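Local coordinates for protein DNA polymerase sliding clamp 2 (Thermococcus kodakarensis, PDB 3LX2) that forms a homotrimeric ring that encircles DNA and probably tethers DNA polymerase and other proteins to it during fast replication, at residues K163-A168 against E174-L179; E21-E26 against R45-D50; L73-K78 against K112-D117. All coordinates share one frame; numbering follows the deposited sequence.

From the N terminus the chain leaves helix 10-21 and enters the loop of interaction 2, where E21-E26 meet R45-D50 after two intervening strands, closing an 18-residue excursion. Interaction 3 opens later, at helix 73-80, and closes on strand 108-114. Interaction 1 is the beta hairpin 163-168/174-179 of the C-terminal half. The three follow in series, none nested or crossing. Interactions 2 and 3 touch, notably where D25 and L73 share a backbone hydrogen bond. Interactions 1 and 3 lie on opposite sides of the chain's centre, and each adjoins a different neighbouring subunit, so strands 108-114 and 174-179 carry complementary halves of the ring's repeated interface.

Interaction 1 of 3, residues K163-A168 against E174-L179; sequences KLTFKA and EVRTVL
L164 and L179 pair through reciprocal backbone hydrogen bonds, the shorter running from L179 N to L164 O at 2.6 Å. The same two-way pattern joins F166 to T177 and A168 to V175, giving an antiparallel hairpin of six bonds. That from T177 N to F166 O is nearly straight at the hydrogen (178°). In the non-hydrogen-bonded pairs between them, CA-H groups point at carbonyls, most closely K167 CA to V175 O at 3.0 Å.

T165, K167, R176 and V178 share one face. With chi1 of T165 at -51°, its methyl is anti to the backbone N and its hydroxyl beside it; CG2 then meets R176 CG at 3.5 Å and OG1 lies 3.6 Å from V178 CG2. Beta-branched threonine and valine suit such extended backbones. K167 and R176 run side by side, and K167 NZ approaches R176 NH2 to 3.3 Å at the guanidinium edge; this like-charge proximity would probably cost energy. The E174 carboxylate, not in contact with K167 NZ, might ease it only at a distance, and also makes a long, weak ion pair with K112 of the second subunit.

The opposite face carries L164, F166, A168, V175, T177 and L179, apolar apart from the T177 hydroxyl, which is hydrogen-bonded to T109 OG1 of the second subunit. L179 CG reaches the edge of the F166 ring, 4.4 Å from CE2.

This face packs on helix 138-151, where L141 and A144 receive F166, A148 receives A168 and V151 receives V175. Strand 154-159 flanks 164-169, and 174-179 pairs with an antiparallel strand of the second subunit, extending the sheet.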
ATOM      1  N   LYS A 163      18.044  32.656   9.901  1.00 58.39           N
ATOM      2  CA  LYS A 163      18.373  31.254   9.714  1.00 57.93           C
ATOM      3  C   LYS A 163      17.649  30.282  10.656  1.00 56.99           C
ATOM      4  O   LYS A 163      17.837  30.323  11.902  1.00 57.03           O
ATOM      5  CB  LYS A 163      19.897  31.053   9.800  1.00 58.02           C
ATOM      6  CG  LYS A 163      20.471  30.090   8.735  1.00 60.16           C
ATOM      7  CD  LYS A 163      22.026  30.128   8.705  1.00 62.52           C
ATOM      8  CE  LYS A 163      22.585  30.257   7.262  1.00 63.95           C
ATOM      9  NZ  LYS A 163      24.025  30.703   7.244  1.00 65.48           N
ATOM     10  N   LEU A 164      16.851  29.400  10.041  1.00 55.41           N
ATOM     11  CA  LEU A 164      16.211  28.293  10.749  1.00 54.09           C
ATOM     12  C   LEU A 164      16.802  26.988  10.259  1.00 53.47           C
ATOM     13  O   LEU A 164      16.642  26.610   9.090  1.00 52.77           O
ATOM     14  CB  LEU A 164      14.677  28.299  10.556  1.00 53.77           C
ATOM     15  CG  LEU A 164      13.907  27.243  11.385  1.00 52.22           C
ATOM     16  CD1 LEU A 164      13.845  27.597  12.836  1.00 46.11           C
ATOM     17  CD2 LEU A 164      12.501  27.038  10.863  1.00 50.76           C
ATOM     18  N   THR A 165      17.473  26.298  11.167  1.00 52.89           N
ATOM     19  CA  THR A 165      18.252  25.127  10.814  1.00 53.17           C
ATOM     20  C   THR A 165      17.862  23.940  11.697  1.00 52.87           C
ATOM     21  O   THR A 165      17.832  24.099  12.919  1.00 53.81           O
ATOM     22  CB  THR A 165      19.770  25.396  11.079  1.00 54.10           C
ATOM     23  OG1 THR A 165      20.210  26.630  10.459  1.00 54.38           O
ATOM     24  CG2 THR A 165      20.619  24.208  10.584  1.00 54.28           C
ATOM     25  N   PHE A 166      17.594  22.773  11.098  1.00 51.29           N
ATOM     26  CA  PHE A 166      17.353  21.518  11.813  1.00 51.00           C
ATOM     27  C   PHE A 166      18.439  20.435  11.588  1.00 50.59           C
ATOM     28  O   PHE A 166      18.579  19.910  10.483  1.00 49.62           O
ATOM     29  CB  PHE A 166      16.056  20.923  11.329  1.00 51.44           C
ATOM     30  CG  PHE A 166      14.944  21.879  11.300  1.00 53.93           C
ATOM     31  CD1 PHE A 166      14.233  22.164  12.464  1.00 52.70           C
ATOM     32  CD2 PHE A 166      14.594  22.514  10.106  1.00 54.23           C
ATOM     33  CE1 PHE A 166      13.183  23.069  12.441  1.00 53.70           C
ATOM     34  CE2 PHE A 166      13.548  23.401  10.082  1.00 53.63           C
ATOM     35  CZ  PHE A 166      12.840  23.680  11.256  1.00 53.42           C
ATOM     36  N   LYS A 167      19.187  20.087  12.632  1.00 49.90           N
ATOM     37  CA  LYS A 167      20.326  19.189  12.453  1.00 49.38           C
ATOM     38  C   LYS A 167      20.394  18.094  13.458  1.00 48.19           C
ATOM     39  O   LYS A 167      19.926  18.201  14.584  1.00 46.35           O
ATOM     40  CB  LYS A 167      21.669  19.923  12.416  1.00 49.71           C
ATOM     41  CG  LYS A 167      22.303  20.290  13.763  1.00 53.31           C
ATOM     42  CD  LYS A 167      23.455  21.346  13.538  1.00 59.82           C
ATOM     43  CE  LYS A 167      24.680  21.170  14.515  1.00 63.31           C
ATOM     44  NZ  LYS A 167      25.447  22.477  14.786  1.00 63.57           N
ATOM     45  N   ALA A 168      20.985  17.016  12.989  1.00 47.79           N
ATOM     46  CA  ALA A 168      21.186  15.846  13.792  1.00 47.76           C
ATOM     47  C   ALA A 168      22.634  15.394  13.640  1.00 47.67           C
ATOM     48  O   ALA A 168      23.308  15.679  12.635  1.00 47.18           O
ATOM     49  CB  ALA A 168      20.209  14.760  13.393  1.00 45.85           C
ATOM     50  N   GLU A 174      25.887  13.124   9.792  1.00 53.84           N
ATOM     51  CA  GLU A 174      25.188  14.305  10.253  1.00 53.68           C
ATOM     52  C   GLU A 174      24.238  14.867   9.179  1.00 53.98           C
ATOM     53  O   GLU A 174      24.417  14.593   7.996  1.00 54.11           O
ATOM     54  CB  GLU A 174      26.193  15.323  10.844  1.00 54.02           C
ATOM     55  CG  GLU A 174      26.818  16.382   9.947  1.00 55.49           C
ATOM     56  CD  GLU A 174      28.107  16.945  10.573  1.00 59.04           C
ATOM     57  OE1 GLU A 174      28.977  16.128  10.944  1.00 64.88           O
ATOM     58  OE2 GLU A 174      28.265  18.174  10.729  1.00 56.98           O
ATOM     59  N   VAL A 175      23.206  15.615   9.576  1.00 53.73           N
ATOM     60  CA  VAL A 175      22.298  16.165   8.583  1.00 53.32           C
ATOM     61  C   VAL A 175      21.741  17.533   8.939  1.00 54.14           C
ATOM     62  O   VAL A 175      21.054  17.716   9.931  1.00 55.51           O
ATOM     63  CB  VAL A 175      21.206  15.154   8.134  1.00 52.99           C
ATOM     64  CG1 VAL A 175      20.245  14.797   9.272  1.00 52.20           C
ATOM     65  CG2 VAL A 175      20.483  15.652   6.907  1.00 51.05           C
ATOM     66  N   ARG A 176      22.081  18.500   8.115  1.00 53.73           N
ATOM     67  CA  ARG A 176      21.582  19.847   8.250  1.00 53.80           C
ATOM     68  C   ARG A 176      20.478  20.088   7.152  1.00 52.76           C
ATOM     69  O   ARG A 176      20.678  19.865   5.951  1.00 51.46           O
ATOM     70  CB  ARG A 176      22.782  20.786   8.119  1.00 53.65           C
ATOM     71  CG  ARG A 176      22.609  22.194   8.561  1.00 56.64           C
ATOM     72  CD  ARG A 176      23.962  22.951   8.560  1.00 60.39           C
ATOM     73  NE  ARG A 176      24.593  22.918   9.897  1.00 67.64           N
ATOM     74  CZ  ARG A 176      24.947  23.996  10.617  1.00 68.02           C
ATOM     75  NH1 ARG A 176      24.758  25.213  10.106  1.00 69.03           N
ATOM     76  NH2 ARG A 176      25.509  23.865  11.832  1.00 65.17           N
ATOM     77  N   THR A 177      19.295  20.460   7.601  1.00 52.26           N
ATOM     78  CA  THR A 177      18.310  21.093   6.734  1.00 52.65           C
ATOM     79  C   THR A 177      18.242  22.545   7.170  1.00 53.22           C
ATOM     80  O   THR A 177      18.045  22.822   8.373  1.00 52.09           O
ATOM     81  CB  THR A 177      16.929  20.516   6.929  1.00 52.02           C
ATOM     82  OG1 THR A 177      16.860  19.200   6.377  1.00 51.25           O
ATOM     83  CG2 THR A 177      15.939  21.390   6.234  1.00 53.22           C
ATOM     84  N   VAL A 178      18.393  23.478   6.219  1.00 54.14           N
ATOM     85  CA  VAL A 178      18.378  24.909   6.577  1.00 54.79           C
ATOM     86  C   VAL A 178      17.437  25.813   5.765  1.00 55.10           C
ATOM     87  O   VAL A 178      17.515  25.872   4.533  1.00 56.29           O
ATOM     88  CB  VAL A 178      19.810  25.471   6.680  1.00 54.87           C
ATOM     89  CG1 VAL A 178      20.641  25.076   5.470  1.00 57.00           C
ATOM     90  CG2 VAL A 178      19.799  26.978   6.867  1.00 55.62           C
ATOM     91  N   LEU A 179      16.563  26.524   6.484  1.00 55.20           N
ATOM     92  CA  LEU A 179      15.534  27.408   5.911  1.00 54.57           C
ATOM     93  C   LEU A 179      15.777  28.874   6.164  1.00 54.63           C
ATOM     94  O   LEU A 179      16.027  29.296   7.297  1.00 54.13           O
ATOM     95  CB  LEU A 179      14.181  27.121   6.533  1.00 54.59           C
ATOM     96  CG  LEU A 179      13.554  25.756   6.393  1.00 54.69           C
ATOM     97  CD1 LEU A 179      12.088  25.904   6.737  1.00 53.23           C
ATOM     98  CD2 LEU A 179      13.757  25.225   4.957  1.00 57.08           C
TER

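Interaction 2 of 3, residues E21-E26 against R45-D50; sequences EKFFDE and RVVLVD
The F23 ring carries V47 on one face and the aliphatic CB of its neighbour K22 on the other. V47 CG1 stands 3.9 Å from the F23 ring centroid and 17° off the ring normal, a CH-pi contact over the face, although the methyl is displaced toward the rim on the side of CG and CD1. The second branch also takes part: V47 CG2 is 3.9 Å from F23 CE1, so CG1 sits over the face and CG2 on the same side, out past the CD1-CE1 rim. With CG1 anti to the backbone N (chi1 172°), the fork of V47 is presented broadside to the phenylalanine, and the two side chains meet at about a right angle.

F24 is used differently. F23 CB lies 3.6 Å above the plane of the F24 ring, over its centre, so the CB of one phenylalanine covers the ring of the next. At the F24 edge, V47 O comes near the ring plane, 4.2 Å from F24 CE1. V49 CG1 approaches obliquely, 3.7 Å from F24 CE2.

Beyond the pair, F23 also touches Y204 and I208 of helix 202-209, and F24 packs on L73 of helix 73-80. Strand 47-54 pairs with strand 238-244, so this wedge of aromatics sits where the two halves of the subunit join.

Chemically the contact is dispersion and water exclusion, with a faint electrostatic contribution possible where a carbonyl faces C-H bonds. Valine methyls against flat rings give good shape fit in a buried place; with no polar bond between the segments, these four apolar side chains depend on that close fit.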
ATOM      1  N   GLU A  21      -3.700   9.499  19.880  1.00 42.21           N
ATOM      2  CA  GLU A  21      -3.568   8.091  20.271  1.00 42.27           C
ATOM      3  C   GLU A  21      -2.096   7.705  20.304  1.00 42.92           C
ATOM      4  O   GLU A  21      -1.712   6.715  20.939  1.00 43.02           O
ATOM      5  CB  GLU A  21      -4.336   7.209  19.299  1.00 41.81           C
ATOM      6  CG  GLU A  21      -4.518   5.726  19.706  1.00 42.26           C
ATOM      7  CD  GLU A  21      -3.329   4.901  19.351  1.00 43.37           C
ATOM      8  OE1 GLU A  21      -2.723   5.194  18.308  1.00 44.72           O
ATOM      9  OE2 GLU A  21      -2.964   3.971  20.102  1.00 48.76           O
ATOM     10  N   LYS A  22      -1.265   8.472  19.612  1.00 43.34           N
ATOM     11  CA  LYS A  22       0.144   8.125  19.541  1.00 44.84           C
ATOM     12  C   LYS A  22       0.779   8.278  20.905  1.00 45.26           C
ATOM     13  O   LYS A  22       1.689   7.567  21.183  1.00 44.89           O
ATOM     14  CB  LYS A  22       0.903   8.986  18.511  1.00 45.87           C
ATOM     15  CG  LYS A  22       0.604   8.622  17.045  1.00 47.24           C
ATOM     16  CD  LYS A  22       0.873   7.127  16.809  1.00 50.95           C
ATOM     17  CE  LYS A  22       0.361   6.668  15.467  1.00 52.07           C
ATOM     18  NZ  LYS A  22       1.187   7.264  14.402  1.00 53.93           N
ATOM     19  N   PHE A  23       0.247   9.175  21.749  1.00 45.63           N
ATOM     20  CA  PHE A  23       0.865   9.519  23.035  1.00 46.49           C
ATOM     21  C   PHE A  23       0.128   9.092  24.269  1.00 46.29           C
ATOM     22  O   PHE A  23       0.764   8.938  25.319  1.00 46.94           O
ATOM     23  CB  PHE A  23       1.077  11.038  23.152  1.00 46.20           C
ATOM     24  CG  PHE A  23       1.870  11.602  22.027  1.00 47.42           C
ATOM     25  CD1 PHE A  23       3.262  11.436  21.999  1.00 47.64           C
ATOM     26  CD2 PHE A  23       1.235  12.251  20.965  1.00 46.42           C
ATOM     27  CE1 PHE A  23       4.025  11.952  20.934  1.00 48.03           C
ATOM     28  CE2 PHE A  23       1.991  12.763  19.904  1.00 49.37           C
ATOM     29  CZ  PHE A  23       3.400  12.612  19.897  1.00 46.03           C
ATOM     30  N   PHE A  24      -1.193   8.955  24.156  1.00 46.20           N
ATOM     31  CA  PHE A  24      -2.075   8.677  25.277  1.00 46.30           C
ATOM     32  C   PHE A  24      -2.996   7.527  24.999  1.00 47.30           C
ATOM     33  O   PHE A  24      -3.476   7.364  23.898  1.00 46.91           O
ATOM     34  CB  PHE A  24      -2.916   9.897  25.612  1.00 46.37           C
ATOM     35  CG  PHE A  24      -2.173  11.182  25.488  1.00 46.26           C
ATOM     36  CD1 PHE A  24      -1.224  11.547  26.450  1.00 48.52           C
ATOM     37  CD2 PHE A  24      -2.382  12.001  24.410  1.00 43.15           C
ATOM     38  CE1 PHE A  24      -0.522  12.748  26.325  1.00 48.24           C
ATOM     39  CE2 PHE A  24      -1.696  13.175  24.279  1.00 46.98           C
ATOM     40  CZ  PHE A  24      -0.753  13.553  25.232  1.00 48.47           C
ATOM     41  N   ASP A  25      -3.274   6.748  26.030  1.00 48.45           N
ATOM     42  CA  ASP A  25      -4.124   5.584  25.893  1.00 49.75           C
ATOM     43  C   ASP A  25      -5.590   6.036  25.967  1.00 49.76           C
ATOM     44  O   ASP A  25      -6.464   5.415  25.365  1.00 48.53           O
ATOM     45  CB  ASP A  25      -3.801   4.560  26.997  1.00 49.49           C
ATOM     46  CG  ASP A  25      -2.302   4.195  27.046  1.00 53.54           C
ATOM     47  OD1 ASP A  25      -1.723   3.818  26.008  1.00 51.85           O
ATOM     48  OD2 ASP A  25      -1.684   4.274  28.144  1.00 60.21           O
ATOM     49  N   GLU A  26      -5.813   7.120  26.708  1.00 49.74           N
ATOM     50  CA  GLU A  26      -7.122   7.594  27.053  1.00 51.94           C
ATOM     51  C   GLU A  26      -7.111   9.093  26.982  1.00 52.29           C
ATOM     52  O   GLU A  26      -6.081   9.727  27.253  1.00 52.82           O
ATOM     53  CB  GLU A  26      -7.497   7.206  28.492  1.00 53.20           C
ATOM     54  CG  GLU A  26      -7.000   5.805  28.940  1.00 57.43           C
ATOM     55  CD  GLU A  26      -7.678   5.322  30.225  1.00 65.52           C
ATOM     56  OE1 GLU A  26      -7.707   6.119  31.226  1.00 66.76           O
ATOM     57  OE2 GLU A  26      -8.187   4.150  30.217  1.00 63.85           O
ATOM     58  N   ARG A  45       6.209  12.089  30.636  1.00 47.76           N
ATOM     59  CA  ARG A  45       6.262  13.526  30.840  1.00 48.03           C
ATOM     60  C   ARG A  45       7.110  14.196  29.772  1.00 47.53           C
ATOM     61  O   ARG A  45       7.643  15.274  29.989  1.00 46.80           O
ATOM     62  CB  ARG A  45       6.840  13.871  32.218  1.00 49.63           C
ATOM     63  CG  ARG A  45       6.325  13.000  33.360  1.00 51.42           C
ATOM     64  CD  ARG A  45       4.863  13.219  33.469  1.00 54.30           C
ATOM     65  NE  ARG A  45       4.222  12.341  34.445  1.00 58.41           N
ATOM     66  CZ  ARG A  45       2.912  12.123  34.456  1.00 58.18           C
ATOM     67  NH1 ARG A  45       2.153  12.690  33.531  1.00 58.56           N
ATOM     68  NH2 ARG A  45       2.366  11.334  35.374  1.00 60.63           N
ATOM     69  N   VAL A  46       7.262  13.567  28.617  1.00 47.03           N
ATOM     70  CA  VAL A  46       7.933  14.269  27.554  1.00 46.61           C
ATOM     71  C   VAL A  46       6.986  15.145  26.711  1.00 46.28           C
ATOM     72  O   VAL A  46       7.439  16.138  26.120  1.00 46.37           O
ATOM     73  CB  VAL A  46       8.764  13.332  26.711  1.00 46.81           C
ATOM     74  CG1 VAL A  46       9.377  14.078  25.578  1.00 47.52           C
ATOM     75  CG2 VAL A  46       9.880  12.807  27.561  1.00 47.00           C
ATOM     76  N   VAL A  47       5.688  14.815  26.706  1.00 44.95           N
ATOM     77  CA  VAL A  47       4.740  15.375  25.738  1.00 44.69           C
ATOM     78  C   VAL A  47       3.469  15.915  26.376  1.00 43.95           C
ATOM     79  O   VAL A  47       2.778  15.204  27.069  1.00 43.09           O
ATOM     80  CB  VAL A  47       4.406  14.326  24.604  1.00 44.83           C
ATOM     81  CG1 VAL A  47       3.306  14.787  23.704  1.00 43.96           C
ATOM     82  CG2 VAL A  47       5.614  14.063  23.760  1.00 45.46           C
ATOM     83  N   LEU A  48       3.195  17.192  26.155  1.00 44.22           N
ATOM     84  CA  LEU A  48       1.948  17.821  26.628  1.00 44.67           C
ATOM     85  C   LEU A  48       1.086  18.358  25.497  1.00 44.61           C
ATOM     86  O   LEU A  48       1.562  19.129  24.653  1.00 44.40           O
ATOM     87  CB  LEU A  48       2.220  18.993  27.586  1.00 44.18           C
ATOM     88  CG  LEU A  48       0.987  19.798  28.066  1.00 43.90           C
ATOM     89  CD1 LEU A  48       1.303  20.531  29.407  1.00 41.76           C
ATOM     90  CD2 LEU A  48       0.448  20.810  27.018  1.00 38.12           C
ATOM     91  N   VAL A  49      -0.191  18.010  25.539  1.00 44.48           N
ATOM     92  CA  VAL A  49      -1.123  18.500  24.556  1.00 44.19           C
ATOM     93  C   VAL A  49      -2.151  19.441  25.155  1.00 44.64           C
ATOM     94  O   VAL A  49      -2.700  19.185  26.239  1.00 44.68           O
ATOM     95  CB  VAL A  49      -1.770  17.361  23.747  1.00 43.58           C
ATOM     96  CG1 VAL A  49      -2.837  16.681  24.566  1.00 45.49           C
ATOM     97  CG2 VAL A  49      -2.328  17.913  22.507  1.00 42.46           C
ATOM     98  N   ASP A  50      -2.359  20.552  24.451  1.00 44.38           N
ATOM     99  CA  ASP A  50      -3.390  21.482  24.761  1.00 44.41           C
ATOM    100  C   ASP A  50      -4.297  21.764  23.530  1.00 44.10           C
ATOM    101  O   ASP A  50      -3.891  22.280  22.498  1.00 44.06           O
ATOM    102  CB  ASP A  50      -2.796  22.747  25.369  1.00 45.56           C
ATOM    103  CG  ASP A  50      -3.855  23.672  25.934  1.00 48.08           C
ATOM    104  OD1 ASP A  50      -4.947  23.191  26.273  1.00 47.75           O
ATOM    105  OD2 ASP A  50      -3.594  24.905  26.042  1.00 58.55           O
TER

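Interaction 3 of 3, residues L73-K78 against K112-D117; sequences LKRFLK and KLPLID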
ATOM      1  N   LEU A  73      -8.722   5.922  23.624  1.00 48.88           N
ATOM      2  CA  LEU A  73      -8.394   6.640  22.411  1.00 48.94           C
ATOM      3  C   LEU A  73      -8.340   5.656  21.232  1.00 49.36           C
ATOM      4  O   LEU A  73      -8.913   5.888  20.166  1.00 49.54           O
ATOM      5  CB  LEU A  73      -7.119   7.477  22.567  1.00 48.37           C
ATOM      6  CG  LEU A  73      -7.195   8.960  22.975  1.00 50.16           C
ATOM      7  CD1 LEU A  73      -5.869   9.554  23.539  1.00 49.76           C
ATOM      8  CD2 LEU A  73      -7.681   9.852  21.839  1.00 48.85           C
ATOM      9  N   LYS A  74      -7.709   4.517  21.454  1.00 48.77           N
ATOM     10  CA  LYS A  74      -7.580   3.548  20.415  1.00 47.99           C
ATOM     11  C   LYS A  74      -8.923   2.967  20.035  1.00 47.75           C
ATOM     12  O   LYS A  74      -9.061   2.509  18.932  1.00 48.58           O
ATOM     13  CB  LYS A  74      -6.601   2.439  20.831  1.00 47.48           C
ATOM     14  CG  LYS A  74      -6.474   1.336  19.805  1.00 50.35           C
ATOM     15  CD  LYS A  74      -5.622   0.118  20.256  1.00 54.29           C
ATOM     16  CE  LYS A  74      -4.133   0.442  20.347  1.00 55.94           C
ATOM     17  NZ  LYS A  74      -3.771   0.895  21.712  1.00 54.87           N
ATOM     18  N   ARG A  75      -9.908   2.923  20.932  1.00 47.61           N
ATOM     19  CA  ARG A  75     -11.216   2.345  20.554  1.00 46.72           C
ATOM     20  C   ARG A  75     -11.946   3.294  19.587  1.00 45.02           C
ATOM     21  O   ARG A  75     -12.528   2.881  18.570  1.00 45.20           O
ATOM     22  CB  ARG A  75     -12.086   2.149  21.783  1.00 47.90           C
ATOM     23  CG  ARG A  75     -12.296   0.723  22.232  1.00 50.41           C
ATOM     24  CD  ARG A  75     -13.394   0.761  23.306  1.00 55.45           C
ATOM     25  NE  ARG A  75     -14.335  -0.329  23.080  1.00 58.24           N
ATOM     26  CZ  ARG A  75     -14.733  -1.216  23.986  1.00 56.11           C
ATOM     27  NH1 ARG A  75     -14.314  -1.147  25.248  1.00 56.63           N
ATOM     28  NH2 ARG A  75     -15.595  -2.155  23.618  1.00 55.78           N
ATOM     29  N   PHE A  76     -11.889   4.563  19.938  1.00 41.71           N
ATOM     30  CA  PHE A  76     -12.527   5.632  19.246  1.00 40.40           C
ATOM     31  C   PHE A  76     -11.878   5.807  17.910  1.00 39.73           C
ATOM     32  O   PHE A  76     -12.540   6.090  16.936  1.00 39.42           O
ATOM     33  CB  PHE A  76     -12.300   6.902  20.051  1.00 39.59           C
ATOM     34  CG  PHE A  76     -13.053   8.091  19.555  1.00 37.44           C
ATOM     35  CD1 PHE A  76     -14.327   7.952  19.016  1.00 34.69           C
ATOM     36  CD2 PHE A  76     -12.498   9.356  19.665  1.00 34.37           C
ATOM     37  CE1 PHE A  76     -15.048   9.067  18.583  1.00 33.97           C
ATOM     38  CE2 PHE A  76     -13.202  10.478  19.205  1.00 35.87           C
ATOM     39  CZ  PHE A  76     -14.491  10.326  18.663  1.00 33.21           C
ATOM     40  N   LEU A  77     -10.572   5.634  17.872  1.00 39.60           N
ATOM     41  CA  LEU A  77      -9.822   5.844  16.644  1.00 40.25           C
ATOM     42  C   LEU A  77     -10.208   4.812  15.605  1.00 40.40           C
ATOM     43  O   LEU A  77     -10.374   5.155  14.424  1.00 40.70           O
ATOM     44  CB  LEU A  77      -8.304   5.820  16.866  1.00 39.41           C
ATOM     45  CG  LEU A  77      -7.457   5.934  15.578  1.00 38.43           C
ATOM     46  CD1 LEU A  77      -7.748   7.232  14.840  1.00 32.67           C
ATOM     47  CD2 LEU A  77      -5.969   5.816  15.949  1.00 40.94           C
ATOM     48  N   LYS A  78     -10.388   3.570  16.037  1.00 41.27           N
ATOM     49  CA  LYS A  78     -10.862   2.531  15.087  1.00 42.28           C
ATOM     50  C   LYS A  78     -12.212   2.842  14.428  1.00 40.84           C
ATOM     51  O   LYS A  78     -12.373   2.595  13.234  1.00 41.73           O
ATOM     52  CB  LYS A  78     -10.877   1.122  15.707  1.00 42.26           C
ATOM     53  CG  LYS A  78      -9.480   0.667  16.060  1.00 44.45           C
ATOM     54  CD  LYS A  78      -9.497  -0.680  16.805  1.00 49.40           C
ATOM     55  CE  LYS A  78      -8.121  -1.356  16.699  1.00 53.72           C
ATOM     56  NZ  LYS A  78      -8.211  -2.851  16.973  1.00 60.43           N
ATOM     57  N   LYS A 112     -21.786   2.775  20.010  1.00 48.35           N
ATOM     58  CA  LYS A 112     -21.760   3.193  21.417  1.00 50.42           C
ATOM     59  C   LYS A 112     -20.509   2.695  22.140  1.00 50.96           C
ATOM     60  O   LYS A 112     -20.200   1.478  22.131  1.00 49.54           O
ATOM     61  CB  LYS A 112     -23.018   2.775  22.138  1.00 50.10           C
ATOM     62  CG  LYS A 112     -24.096   3.794  21.947  1.00 52.94           C
ATOM     63  CD  LYS A 112     -25.276   3.578  22.871  1.00 54.55           C
ATOM     64  CE  LYS A 112     -26.165   2.503  22.305  1.00 56.77           C
ATOM     65  NZ  LYS A 112     -27.557   2.683  22.801  1.00 59.22           N
ATOM     66  N   LEU A 113     -19.792   3.649  22.743  1.00 51.22           N
ATOM     67  CA  LEU A 113     -18.527   3.315  23.408  1.00 52.29           C
ATOM     68  C   LEU A 113     -18.592   3.594  24.890  1.00 52.39           C
ATOM     69  O   LEU A 113     -19.090   4.646  25.286  1.00 52.54           O
ATOM     70  CB  LEU A 113     -17.355   4.096  22.804  1.00 51.01           C
ATOM     71  CG  LEU A 113     -17.277   4.330  21.309  1.00 52.40           C
ATOM     72  CD1 LEU A 113     -16.209   5.416  21.070  1.00 52.20           C
ATOM     73  CD2 LEU A 113     -16.994   3.050  20.486  1.00 46.14           C
ATOM     74  N   PRO A 114     -18.056   2.682  25.710  1.00 53.76           N
ATOM     75  CA  PRO A 114     -18.178   2.818  27.179  1.00 55.17           C
ATOM     76  C   PRO A 114     -17.283   3.929  27.651  1.00 56.26           C
ATOM     77  O   PRO A 114     -16.153   4.028  27.220  1.00 57.14           O
ATOM     78  CB  PRO A 114     -17.676   1.483  27.694  1.00 54.95           C
ATOM     79  CG  PRO A 114     -16.617   1.065  26.665  1.00 54.23           C
ATOM     80  CD  PRO A 114     -17.134   1.595  25.331  1.00 54.03           C
ATOM     81  N   LEU A 115     -17.814   4.790  28.487  1.00 58.51           N
ATOM     82  CA  LEU A 115     -17.054   5.882  29.041  1.00 60.51           C
ATOM     83  C   LEU A 115     -16.286   5.388  30.228  1.00 62.46           C
ATOM     84  O   LEU A 115     -16.624   4.349  30.798  1.00 62.43           O
ATOM     85  CB  LEU A 115     -18.008   6.969  29.491  1.00 60.54           C
ATOM     86  CG  LEU A 115     -18.696   7.631  28.305  1.00 60.04           C
ATOM     87  CD1 LEU A 115     -19.803   8.541  28.769  1.00 57.04           C
ATOM     88  CD2 LEU A 115     -17.629   8.369  27.493  1.00 58.59           C
ATOM     89  N   ILE A 116     -15.249   6.126  30.610  1.00 65.01           N
ATOM     90  CA  ILE A 116     -14.494   5.756  31.795  1.00 68.08           C
ATOM     91  C   ILE A 116     -14.292   6.909  32.759  1.00 70.13           C
ATOM     92  O   ILE A 116     -14.650   8.048  32.447  1.00 70.22           O
ATOM     93  CB  ILE A 116     -13.150   5.019  31.483  1.00 67.75           C
ATOM     94  CG1 ILE A 116     -12.119   5.989  30.939  1.00 67.83           C
ATOM     95  CG2 ILE A 116     -13.395   3.763  30.600  1.00 67.87           C
ATOM     96  CD1 ILE A 116     -10.985   5.328  30.230  1.00 69.63           C
ATOM     97  N   ASP A 117     -13.715   6.579  33.923  1.00 72.89           N
ATOM     98  CA  ASP A 117     -13.325   7.544  34.968  1.00 75.41           C
ATOM     99  C   ASP A 117     -12.709   8.814  34.396  1.00 76.10           C
ATOM    100  O   ASP A 117     -11.631   8.773  33.808  1.00 76.27           O
ATOM    101  CB  ASP A 117     -12.357   6.879  35.983  1.00 75.55           C
ATOM    102  CG  ASP A 117     -12.302   7.628  37.358  1.00 77.58           C
ATOM    103  OD1 ASP A 117     -12.876   8.737  37.466  1.00 76.62           O
ATOM    104  OD2 ASP A 117     -11.685   7.102  38.335  1.00 78.89           O
TER
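R75, whose guanidinium lies against P114, offers an NH2 that is gripped by two residues of the third subunit: D172 OD1 in a salt bridge and N171 OD1 in a weak hydrogen bond. The flat group is thereby held while P114 CD sits 3.8 Å above its plane, over the centre, and P114 CG comes to 3.5 Å from R75 NH1. Arginine suits this place because its edge can bond to a carboxylate while its face rests on apolar carbon. Proline, with no N-H to donate, offers a compact aliphatic ring to the guanidinium. The R75 chain bends at chi3 (136°), turning the guanidinium across the proline.

These residues join helix 73-80 to strand 108-114, the last strand of its five-stranded sheet within the chain, which continues through K112 into a strand of the third subunit; in PCNA rings such helices line the central hole and the sheets form the outer layer. The second helix-sheet contact is apolar. F76 CG is anti to its own N (chi1 -173°), which carries the ring off the helix to cross L113 at about a right angle, with F76 CD1 3.8 Å from L113 CD1. That methyl also rests against the helix backbone, 4.1 Å from F76 CA. Large apolar residues suit both positions, filling the layer between helix and sheet. V101 packs on both side chains, and I17 and F71 meet F76.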